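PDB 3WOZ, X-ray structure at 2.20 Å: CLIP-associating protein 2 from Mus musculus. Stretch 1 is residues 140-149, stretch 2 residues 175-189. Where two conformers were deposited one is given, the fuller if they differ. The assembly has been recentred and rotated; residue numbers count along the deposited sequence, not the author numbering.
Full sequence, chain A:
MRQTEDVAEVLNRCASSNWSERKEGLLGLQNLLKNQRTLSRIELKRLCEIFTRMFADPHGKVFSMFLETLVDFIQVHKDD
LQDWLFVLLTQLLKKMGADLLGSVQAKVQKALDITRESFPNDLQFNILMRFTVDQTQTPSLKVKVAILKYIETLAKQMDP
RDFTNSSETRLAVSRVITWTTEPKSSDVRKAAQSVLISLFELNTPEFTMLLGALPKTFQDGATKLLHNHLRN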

ATOM      1  N   SER A 140       9.017   4.924 -10.121  1.00 59.67           N
ATOM      2  CA  SER A 140       9.440   4.129 -11.264  1.00 57.91           C
ATOM      3  C   SER A 140       8.228   3.482 -11.926  1.00 56.57           C
ATOM      4  O   SER A 140       7.117   3.519 -11.386  1.00 56.35           O
ATOM      5  N   LEU A 141       8.447   2.881 -13.092  1.00 54.86           N
ATOM      6  CA  LEU A 141       7.388   2.171 -13.805  1.00 53.28           C
ATOM      7  C   LEU A 141       6.770   1.046 -12.957  1.00 52.12           C
ATOM      8  O   LEU A 141       5.556   0.852 -12.963  1.00 51.75           O
ATOM      9  N   LYS A 142       7.613   0.324 -12.225  1.00 50.75           N
ATOM     10  CA  LYS A 142       7.162  -0.814 -11.416  1.00 49.56           C
ATOM     11  C   LYS A 142       6.396  -0.393 -10.156  1.00 48.43           C
ATOM     12  O   LYS A 142       5.479  -1.092  -9.733  1.00 48.03           O
ATOM     13  N   VAL A 143       6.770   0.744  -9.571  1.00 47.52           N
ATOM     14  CA  VAL A 143       6.012   1.331  -8.456  1.00 46.86           C
ATOM     15  C   VAL A 143       4.602   1.725  -8.922  1.00 46.26           C
ATOM     16  O   VAL A 143       3.618   1.469  -8.220  1.00 45.93           O
ATOM     17  N   LYS A 144       4.517   2.317 -10.115  1.00 45.61           N
ATOM     18  CA  LYS A 144       3.236   2.685 -10.728  1.00 44.93           C
ATOM     19  C   LYS A 144       2.349   1.460 -10.923  1.00 44.15           C
ATOM     20  O   LYS A 144       1.169   1.480 -10.582  1.00 44.08           O
ATOM     21  N   VAL A 145       2.933   0.397 -11.473  1.00 43.30           N
ATOM     22  CA  VAL A 145       2.237  -0.874 -11.669  1.00 42.38           C
ATOM     23  C   VAL A 145       1.643  -1.382 -10.347  1.00 41.61           C
ATOM     24  O   VAL A 145       0.470  -1.740 -10.282  1.00 41.67           O
ATOM     25  N   ALA A 146       2.464  -1.395  -9.302  1.00 40.83           N
ATOM     26  CA  ALA A 146       2.053  -1.871  -7.982  1.00 40.29           C
ATOM     27  C   ALA A 146       0.922  -1.026  -7.377  1.00 39.83           C
ATOM     28  O   ALA A 146      -0.056  -1.573  -6.862  1.00 39.56           O
ATOM     29  N   ILE A 147       1.058   0.297  -7.454  1.00 39.54           N
ATOM     30  CA  ILE A 147      -0.008   1.212  -7.016  1.00 39.45           C
ATOM     31  C   ILE A 147      -1.310   0.925  -7.753  1.00 39.25           C
ATOM     32  O   ILE A 147      -2.357   0.791  -7.125  1.00 39.23           O
ATOM     33  N   LEU A 148      -1.230   0.816  -9.079  1.00 39.30           N
ATOM     34  CA  LEU A 148      -2.406   0.590  -9.924  1.00 39.33           C
ATOM     35  C   LEU A 148      -3.075  -0.763  -9.677  1.00 39.55           C
ATOM     36  O   LEU A 148      -4.302  -0.844  -9.551  1.00 39.41           O
ATOM     37  N   LYS A 149      -2.275  -1.827  -9.601  1.00 39.84           N
ATOM     38  CA  LYS A 149      -2.825  -3.154  -9.305  1.00 40.36           C
ATOM     39  C   LYS A 149      -3.575  -3.161  -7.973  1.00 40.03           C
ATOM     40  O   LYS A 149      -4.637  -3.775  -7.854  1.00 40.18           O
ATOM     41  N   ARG A 175      -3.699  11.655 -13.772  1.00 61.86           N
ATOM     42  CA  ARG A 175      -2.402  10.992 -13.904  1.00 62.21           C
ATOM     43  C   ARG A 175      -2.537   9.595 -14.497  1.00 62.06           C
ATOM     44  O   ARG A 175      -1.739   9.205 -15.353  1.00 62.31           O
ATOM     45  N   VAL A 176      -3.562   8.866 -14.054  1.00 61.76           N
ATOM     46  CA  VAL A 176      -3.826   7.505 -14.516  1.00 61.51           C
ATOM     47  C   VAL A 176      -4.156   7.477 -16.013  1.00 61.65           C
ATOM     48  O   VAL A 176      -3.657   6.610 -16.739  1.00 61.50           O
ATOM     49  N   ILE A 177      -4.979   8.432 -16.462  1.00 61.70           N
ATOM     50  CA  ILE A 177      -5.364   8.566 -17.877  1.00 61.74           C
ATOM     51  C   ILE A 177      -4.142   8.546 -18.800  1.00 61.73           C
ATOM     52  O   ILE A 177      -4.111   7.805 -19.787  1.00 61.50           O
ATOM     53  N   THR A 178      -3.146   9.365 -18.470  1.00 61.90           N
ATOM     54  CA  THR A 178      -1.939   9.491 -19.285  1.00 62.31           C
ATOM     55  C   THR A 178      -1.055   8.252 -19.191  1.00 62.43           C
ATOM     56  O   THR A 178      -0.475   7.822 -20.192  1.00 62.46           O
ATOM     57  N   TRP A 179      -0.971   7.675 -17.991  1.00 62.67           N
ATOM     58  CA  TRP A 179      -0.243   6.425 -17.772  1.00 62.75           C
ATOM     59  C   TRP A 179      -0.827   5.283 -18.611  1.00 63.15           C
ATOM     60  O   TRP A 179      -0.185   4.249 -18.806  1.00 63.35           O
ATOM     61  N   THR A 180      -2.043   5.483 -19.111  1.00 63.37           N
ATOM     62  CA  THR A 180      -2.718   4.488 -19.940  1.00 63.76           C
ATOM     63  C   THR A 180      -2.180   4.482 -21.377  1.00 63.86           C
ATOM     64  O   THR A 180      -2.434   3.549 -22.143  1.00 63.85           O
ATOM     65  N   THR A 181      -1.437   5.525 -21.732  1.00 63.95           N
ATOM     66  CA  THR A 181      -0.814   5.619 -23.048  1.00 64.22           C
ATOM     67  C   THR A 181       0.687   5.335 -22.954  1.00 64.41           C
ATOM     68  O   THR A 181       1.396   5.382 -23.963  1.00 64.39           O
ATOM     69  N   GLU A 182       1.144   5.029 -21.737  1.00 64.73           N
ATOM     70  CA  GLU A 182       2.562   4.819 -21.411  1.00 64.90           C
ATOM     71  C   GLU A 182       3.302   3.941 -22.424  1.00 64.95           C
ATOM     72  O   GLU A 182       3.005   2.748 -22.546  1.00 65.01           O
ATOM     73  N   PRO A 183       4.263   4.538 -23.160  1.00 64.91           N
ATOM     74  CA  PRO A 183       5.037   3.824 -24.182  1.00 64.83           C
ATOM     75  C   PRO A 183       6.117   2.902 -23.603  1.00 64.73           C
ATOM     76  O   PRO A 183       6.430   1.871 -24.202  1.00 64.77           O
ATOM     77  N   LYS A 184       6.674   3.278 -22.453  1.00 64.57           N
ATOM     78  CA  LYS A 184       7.768   2.534 -21.827  1.00 64.31           C
ATOM     79  C   LYS A 184       7.328   1.209 -21.204  1.00 63.94           C
ATOM     80  O   LYS A 184       8.149   0.311 -21.006  1.00 64.07           O
ATOM     81  N   SER A 185       6.038   1.083 -20.903  1.00 63.32           N
ATOM     82  CA  SER A 185       5.537  -0.109 -20.226  1.00 62.70           C
ATOM     83  C   SER A 185       4.122  -0.506 -20.636  1.00 62.17           C
ATOM     84  O   SER A 185       3.156   0.225 -20.393  1.00 62.06           O
ATOM     85  N   SER A 186       4.020  -1.680 -21.252  1.00 61.57           N
ATOM     86  CA  SER A 186       2.738  -2.326 -21.516  1.00 60.89           C
ATOM     87  C   SER A 186       2.024  -2.678 -20.208  1.00 60.45           C
ATOM     88  O   SER A 186       0.795  -2.736 -20.159  1.00 60.36           O
ATOM     89  N   ASP A 187       2.806  -2.909 -19.154  1.00 59.90           N
ATOM     90  CA  ASP A 187       2.264  -3.232 -17.835  1.00 59.31           C
ATOM     91  C   ASP A 187       1.540  -2.049 -17.190  1.00 58.85           C
ATOM     92  O   ASP A 187       0.460  -2.215 -16.624  1.00 58.71           O
ATOM     93  N   VAL A 188       2.132  -0.862 -17.285  1.00 58.28           N
ATOM     94  CA  VAL A 188       1.450   0.361 -16.865  1.00 57.97           C
ATOM     95  C   VAL A 188       0.158   0.538 -17.673  1.00 57.77           C
ATOM     96  O   VAL A 188      -0.908   0.750 -17.089  1.00 57.71           O
ATOM     97  N   ARG A 189       0.268   0.404 -18.999  1.00 57.52           N
ATOM     98  CA  ARG A 189      -0.866   0.525 -19.914  0.50 57.40           C
ATOM     99  C   ARG A 189      -2.068  -0.306 -19.452  1.00 57.46           C
ATOM    100  O   ARG A 189      -3.170   0.218 -19.285  1.00 57.41           O
TER

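Lys144 lies extended over one face of the Trp179 indole, the most distinctive feature of a contact that has no hydrogen bond between the two stretches. With chi1 m and the remaining angles t, its chain runs straight across the ring: CD of Lys144 sits 3.9 Å from the centroid of the Trp179 six-membered ring, almost on the ring normal, and CE approaches Trp179 CE2 to 3.6 Å. Its ammonium, NZ, is 4.2 Å from the centroid of the Trp179 five-membered ring, an off-centre cation-pi contact, and Lys144 NZ stays 4.1 Å from Glu182 OE1, near an opposite charge but beyond a salt bridge.

Trp179 (chi1 m, chi2 -9°) points toward the helix of stretch 1. Leu148 (m, t), also directed inward, meets the indole obliquely: both methyls, CD1 and CD2, of Leu148 lie 4.2 Å from Trp179 CE3, and CD2 is also 4.0 Å from Val176 CG2. Leu148 CD1 is also 4.2 Å from CG1 of Val188, so this one leucine links the two helical segments of stretch 2.

Val188 (t), its CA-to-CB bond sideways, contacts Leu141, Lys144, Val145 and Leu148. Its CG2 lies 3.8 Å from Val145 CG2, where the backbones come nearest (CA of Val145 to CA of Val188, 5.4 Å), and 3.8 Å from the carbonyl O of Leu141. Val145 (t) also brings CG2 to 3.9 Å from CB of Asp187. Leu141 (m, t) starts sideways, but its end comes nearer and packs on Lys184 CB (4.0 Å from Leu141 CD1, 4.1 Å from CD2), Ser185 CB (4.2 Å from Leu141 CD2) and Glu182 CD (4.1 Å from Leu141 CD2).

Glu182 and Ser185 have partners within stretch 2. Glu182 OE2 accepts from Lys184 N (3.1 Å); the end of Lys184 leads away from stretch 1, where NZ forms a salt bridge with Glu182 OE2 (3.4 Å). Ser185 OG caps the following helix by accepting from Val188 N (3.0 Å).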

ATOM      1  CB  SER A 140      10.423   3.049 -10.808  1.00 58.17           C
ATOM      2  OG  SER A 140       9.766   2.063 -10.023  1.00 58.40           O
ATOM      3  CB  LEU A 141       7.911   1.615 -15.137  1.00 53.39           C
ATOM      4  CG  LEU A 141       8.514   2.583 -16.166  1.00 53.80           C
ATOM      5  CD1 LEU A 141       9.361   1.826 -17.188  1.00 53.60           C
ATOM      6  CD2 LEU A 141       7.439   3.421 -16.864  1.00 53.83           C
ATOM      7  CB  LYS A 142       8.339  -1.733 -11.071  1.00 49.54           C
ATOM      8  CG  LYS A 142       8.863  -2.511 -12.272  1.00 49.66           C
ATOM      9  CD  LYS A 142      10.246  -3.085 -12.024  1.00 50.23           C
ATOM     10  CE  LYS A 142      10.770  -3.824 -13.253  1.00 50.53           C
ATOM     11  NZ  LYS A 142       9.936  -5.015 -13.597  1.00 51.34           N
ATOM     12  CB  VAL A 143       6.750   2.537  -7.798  1.00 46.92           C
ATOM     13  CG1 VAL A 143       5.873   3.223  -6.755  1.00 47.04           C
ATOM     14  CG2 VAL A 143       8.047   2.084  -7.147  1.00 46.73           C
ATOM     15  CB  LYS A 144       3.455   3.379 -12.077  1.00 45.04           C
ATOM     16  CG  LYS A 144       3.921   4.832 -11.987  1.00 46.19           C
ATOM     17  CD  LYS A 144       4.188   5.389 -13.392  1.00 47.73           C
ATOM     18  CE  LYS A 144       4.849   6.760 -13.350  1.00 48.04           C
ATOM     19  NZ  LYS A 144       5.285   7.179 -14.716  1.00 48.80           N
ATOM     20  CB  VAL A 145       3.189  -1.945 -12.295  1.00 42.65           C
ATOM     21  CG1 VAL A 145       2.580  -3.341 -12.233  1.00 41.79           C
ATOM     22  CG2 VAL A 145       3.535  -1.579 -13.743  1.00 42.85           C
ATOM     23  CB  ALA A 146       3.252  -1.928  -7.044  1.00 39.86           C
ATOM     24  CB  ILE A 147       0.371   2.698  -7.220  1.00 39.35           C
ATOM     25  CG1 ILE A 147       1.491   3.103  -6.267  1.00 39.45           C
ATOM     26  CG2 ILE A 147      -0.852   3.610  -7.020  1.00 39.52           C
ATOM     27  CD1 ILE A 147       2.332   4.262  -6.783  1.00 39.87           C
ATOM     28  CB  LEU A 148      -2.057   0.761 -11.409  1.00 39.34           C
ATOM     29  CG  LEU A 148      -1.625   2.161 -11.877  1.00 39.80           C
ATOM     30  CD1 LEU A 148      -0.919   2.089 -13.238  1.00 39.33           C
ATOM     31  CD2 LEU A 148      -2.799   3.161 -11.905  1.00 38.95           C
ATOM     32  CB  LYS A 149      -1.731  -4.222  -9.303  1.00 40.68           C
ATOM     33  CG  LYS A 149      -1.320  -4.693 -10.686  1.00 42.44           C
ATOM     34  CD  LYS A 149      -0.283  -5.800 -10.578  1.00 45.73           C
ATOM     35  CE  LYS A 149      -0.050  -6.508 -11.906  1.00 46.60           C
ATOM     36  NZ  LYS A 149       1.178  -7.356 -11.814  1.00 48.28           N
ATOM     37  CB  ARG A 175      -1.686  10.926 -12.555  1.00 62.34           C
ATOM     38  CG  ARG A 175      -1.224  12.279 -12.044  1.00 63.49           C
ATOM     39  CD  ARG A 175      -0.250  12.144 -10.880  1.00 65.46           C
ATOM     40  NE  ARG A 175       0.989  11.463 -11.261  1.00 66.22           N
ATOM     41  CZ  ARG A 175       2.145  11.582 -10.612  1.00 66.78           C
ATOM     42  NH1 ARG A 175       3.217  10.921 -11.032  1.00 67.11           N
ATOM     43  NH2 ARG A 175       2.237  12.367  -9.545  1.00 67.37           N
ATOM     44  CB  VAL A 176      -4.941   6.808 -13.673  1.00 61.35           C
ATOM     45  CG1 VAL A 176      -5.224   5.404 -14.182  1.00 60.91           C
ATOM     46  CG2 VAL A 176      -4.545   6.746 -12.204  1.00 61.19           C
ATOM     47  CB  ILE A 177      -6.164   9.884 -18.165  1.00 61.89           C
ATOM     48  CG1 ILE A 177      -7.269  10.136 -17.126  1.00 62.09           C
ATOM     49  CG2 ILE A 177      -6.720   9.893 -19.603  1.00 61.71           C
ATOM     50  CD1 ILE A 177      -8.544   9.310 -17.294  1.00 61.95           C
ATOM     51  CB  THR A 178      -1.129  10.751 -18.927  1.00 62.26           C
ATOM     52  OG1 THR A 178      -0.954  10.824 -17.507  1.00 62.59           O
ATOM     53  CG2 THR A 178      -1.856  12.003 -19.406  1.00 62.66           C
ATOM     54  CB  TRP A 179      -0.239   6.044 -16.284  1.00 62.58           C
ATOM     55  CG  TRP A 179       0.541   6.979 -15.384  1.00 62.12           C
ATOM     56  CD1 TRP A 179       1.359   8.005 -15.772  1.00 62.20           C
ATOM     57  CD2 TRP A 179       0.596   6.946 -13.950  1.00 61.78           C
ATOM     58  NE1 TRP A 179       1.906   8.619 -14.670  1.00 61.73           N
ATOM     59  CE2 TRP A 179       1.456   7.991 -13.540  1.00 61.43           C
ATOM     60  CE3 TRP A 179       0.001   6.137 -12.970  1.00 62.04           C
ATOM     61  CZ2 TRP A 179       1.733   8.249 -12.193  1.00 61.09           C
ATOM     62  CZ3 TRP A 179       0.276   6.399 -11.628  1.00 61.10           C
ATOM     63  CH2 TRP A 179       1.137   7.446 -11.255  1.00 61.01           C
ATOM     64  CB  THR A 180      -4.244   4.708 -19.953  1.00 63.86           C
ATOM     65  OG1 THR A 180      -4.666   5.254 -18.696  1.00 64.18           O
ATOM     66  CG2 THR A 180      -4.961   3.405 -20.186  1.00 63.96           C
ATOM     67  CB  THR A 181      -1.058   7.005 -23.711  1.00 64.11           C
ATOM     68  OG1 THR A 181      -0.486   8.041 -22.902  1.00 63.89           O
ATOM     69  CG2 THR A 181      -2.546   7.267 -23.889  1.00 63.97           C
ATOM     70  CB  GLU A 182       2.704   4.247 -19.991  1.00 64.94           C
ATOM     71  CG  GLU A 182       4.140   4.042 -19.511  1.00 65.35           C
ATOM     72  CD  GLU A 182       4.957   5.322 -19.523  1.00 66.27           C
ATOM     73  OE1 GLU A 182       4.746   6.179 -18.640  1.00 66.37           O
ATOM     74  OE2 GLU A 182       5.818   5.465 -20.415  1.00 66.93           O
ATOM     75  CB  PRO A 183       5.683   4.961 -24.986  1.00 64.85           C
ATOM     76  CG  PRO A 183       5.800   6.088 -24.010  1.00 64.81           C
ATOM     77  CD  PRO A 183       4.581   5.981 -23.137  1.00 64.96           C
ATOM     78  CB  LYS A 184       8.476   3.400 -20.781  1.00 64.44           C
ATOM     79  CG  LYS A 184       9.335   4.514 -21.373  1.00 65.21           C
ATOM     80  CD  LYS A 184       9.969   5.397 -20.296  1.00 66.25           C
ATOM     81  CE  LYS A 184       9.004   6.467 -19.785  1.00 66.89           C
ATOM     82  NZ  LYS A 184       8.607   7.439 -20.851  1.00 67.44           N
ATOM     83  CB  SER A 185       5.632   0.064 -18.702  1.00 62.84           C
ATOM     84  OG  SER A 185       5.073  -1.044 -18.016  1.00 62.85           O
ATOM     85  CB  SER A 186       2.948  -3.585 -22.360  1.00 60.96           C
ATOM     86  OG  SER A 186       1.761  -4.356 -22.447  1.00 60.87           O
ATOM     87  CB  ASP A 187       3.358  -3.775 -16.915  1.00 59.32           C
ATOM     88  CG  ASP A 187       3.823  -5.163 -17.320  1.00 59.41           C
ATOM     89  OD1 ASP A 187       3.019  -5.928 -17.896  1.00 59.12           O
ATOM     90  OD2 ASP A 187       4.996  -5.492 -17.056  1.00 60.02           O
ATOM     91  CB  VAL A 188       2.363   1.604 -16.978  1.00 57.89           C
ATOM     92  CG1 VAL A 188       1.623   2.850 -16.539  1.00 58.03           C
ATOM     93  CG2 VAL A 188       3.599   1.427 -16.121  1.00 57.60           C
ATOM     94  CB  ARG A 189      -0.433   0.118 -21.332  0.50 57.27           C
ATOM     95  CG  ARG A 189      -1.374   0.546 -22.443  0.50 56.84           C
ATOM     96  CD  ARG A 189      -0.710   0.457 -23.816  0.50 55.72           C
ATOM     97  NE  ARG A 189       0.675   0.923 -23.790  0.50 54.83           N
ATOM     98  CZ  ARG A 189       1.725   0.165 -24.096  0.50 53.87           C
ATOM     99  NH1 ARG A 189       1.544  -1.092 -24.474  0.50 53.53           N
ATOM    100  NH2 ARG A 189       2.951   0.667 -24.042  0.50 53.04           N
TER